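Local atomic coordinates of leucine aminopeptidase (Fimbriiglobus ruber, PDB entry 7D1B), a protein that binds zinc and probably converts N-terminal glutaminyl residues of peptides to pyroglutamate, as a glutaminyl cyclase of the peptidase M28 family. Residues W260-A263 with G264-A268. Residues are numbered along the deposited sequence; the frame is centred on the assembly and turned at random.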
loop_
_atom_site.group_PDB
_atom_site.type_symbol
_atom_site.label_atom_id
_atom_site.label_comp_id
_atom_site.label_asym_id
_atom_site.label_seq_id
_atom_site.Cartn_x
_atom_site.Cartn_y
_atom_site.Cartn_z
ATOM N N TRP A 260 -2.312 -13.682 -9.082
ATOM C CA TRP A 260 -3.643 -14.161 -9.425
ATOM C C TRP A 260 -3.722 -15.687 -9.358
ATOM O O TRP A 260 -4.776 -16.235 -9.010
ATOM C CB TRP A 260 -4.089 -13.611 -10.790
ATOM C CG TRP A 260 -4.836 -12.290 -10.729
ATOM C CD1 TRP A 260 -6.153 -12.104 -11.051
ATOM C CD2 TRP A 260 -4.331 -10.989 -10.346
ATOM N NE1 TRP A 260 -6.502 -10.782 -10.885
ATOM C CE2 TRP A 260 -5.408 -10.078 -10.460
ATOM C CE3 TRP A 260 -3.078 -10.502 -9.948
ATOM C CZ2 TRP A 260 -5.273 -8.713 -10.175
ATOM C CZ3 TRP A 260 -2.954 -9.148 -9.651
ATOM C CH2 TRP A 260 -4.046 -8.265 -9.767
ATOM N N ARG A 261 -2.614 -16.396 -9.623
ATOM C CA ARG A 261 -2.589 -17.842 -9.425
ATOM C C ARG A 261 -2.788 -18.176 -7.950
ATOM O O ARG A 261 -3.608 -19.038 -7.592
ATOM C CB ARG A 261 -1.261 -18.402 -9.959
ATOM C CG ARG A 261 -1.176 -19.921 -9.944
ATOM C CD ARG A 261 0.167 -20.425 -10.454
ATOM N NE ARG A 261 0.377 -19.971 -11.834
ATOM C CZ ARG A 261 1.385 -19.201 -12.262
ATOM N NH1 ARG A 261 2.367 -18.845 -11.447
ATOM N NH2 ARG A 261 1.400 -18.796 -13.529
ATOM N N VAL A 262 -2.039 -17.505 -7.071
ATOM C CA VAL A 262 -2.232 -17.720 -5.635
ATOM C C VAL A 262 -3.668 -17.405 -5.226
ATOM O O VAL A 262 -4.277 -18.146 -4.451
ATOM C CB VAL A 262 -1.202 -16.915 -4.821
ATOM C CG1 VAL A 262 -1.542 -16.928 -3.342
ATOM C CG2 VAL A 262 0.197 -17.468 -5.038
ATOM N N ALA A 263 -4.234 -16.293 -5.734
ATOM C CA ALA A 263 -5.611 -15.949 -5.396
ATOM C C ALA A 263 -6.568 -17.068 -5.774
ATOM O O ALA A 263 -7.536 -17.338 -5.049
ATOM C CB ALA A 263 -6.015 -14.646 -6.077
ATOM N N GLY A 264 -6.335 -17.711 -6.924
ATOM C CA GLY A 264 -7.193 -18.825 -7.311
ATOM C C GLY A 264 -7.100 -19.973 -6.327
ATOM O O GLY A 264 -8.108 -20.586 -5.958
ATOM N N TRP A 265 -5.883 -20.259 -5.865
ATOM C CA TRP A 265 -5.680 -21.344 -4.909
ATOM C C TRP A 265 -6.219 -21.033 -3.517
ATOM O O TRP A 265 -6.664 -21.941 -2.824
ATOM C CB TRP A 265 -4.199 -21.657 -4.862
ATOM C CG TRP A 265 -3.702 -22.384 -6.080
ATOM C CD1 TRP A 265 -4.420 -23.227 -6.890
ATOM C CD2 TRP A 265 -2.374 -22.362 -6.602
ATOM N NE1 TRP A 265 -3.611 -23.734 -7.881
ATOM C CE2 TRP A 265 -2.347 -23.225 -7.723
ATOM C CE3 TRP A 265 -1.205 -21.690 -6.244
ATOM C CZ2 TRP A 265 -1.182 -23.459 -8.460
ATOM C CZ3 TRP A 265 -0.042 -21.930 -6.973
ATOM C CH2 TRP A 265 -0.044 -22.808 -8.072
ATOM N N VAL A 266 -6.157 -19.775 -3.077
ATOM C CA VAL A 266 -6.670 -19.512 -1.740
ATOM C C VAL A 266 -8.140 -19.149 -1.734
ATOM O O VAL A 266 -8.734 -19.092 -0.659
ATOM C CB VAL A 266 -5.803 -18.539 -0.926
ATOM C CG1 VAL A 266 -4.367 -19.058 -0.863
ATOM C CG2 VAL A 266 -5.882 -17.179 -1.548
ATOM N N GLY A 267 -8.767 -18.990 -2.893
ATOM C CA GLY A 267 -10.179 -18.659 -2.935
ATOM C C GLY A 267 -10.469 -17.190 -2.720
ATOM O O GLY A 267 -11.563 -16.843 -2.264
ATOM N N ALA A 268 -9.531 -16.297 -3.061
ATOM C CA ALA A 268 -9.744 -14.854 -2.930
ATOM C C ALA A 268 -10.459 -14.396 -4.188
ATOM O O ALA A 268 -9.843 -14.106 -5.219
ATOM C CB ALA A 268 -8.401 -14.164 -2.751
#
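G264 N donates a hydrogen bond to W260 O at 3.0 Å, an i to i+4 link in the last turns of helix 253-266, which ends in a Schellman motif. W265 N continues the ladder with a hydrogen bond to R261 O at 3.1 Å. The two side chains run side by side, pointing the same way. R261 CG sits over the six-membered ring of W265, 3.7 Å from its centroid, in a CH-pi contact, and CD reaches the outer corner of the ring, 3.4 Å from CH2. The extended start of the arginine chain, with CG anti to the backbone N (chi1 -174°), places CG over that ring, with CD farther out; a bend at chi3 then leaves the guanidinium plane 54° from the ring. K41 makes a cation-pi contact with the same indole. V266 N donates a hydrogen bond to V262 O at 2.8 Å, and V262 packs on I336 of helix 320-336. G267 breaks the helix with a positive phi of 81°, and its N makes a weak hydrogen bond to A263 O. The turned chain brings A268 back beside A263: its N closes the 6-to-1 hydrogen bond of the motif on A263 O at 3.0 Å, and the two CB methyls lie 4.1 Å apart.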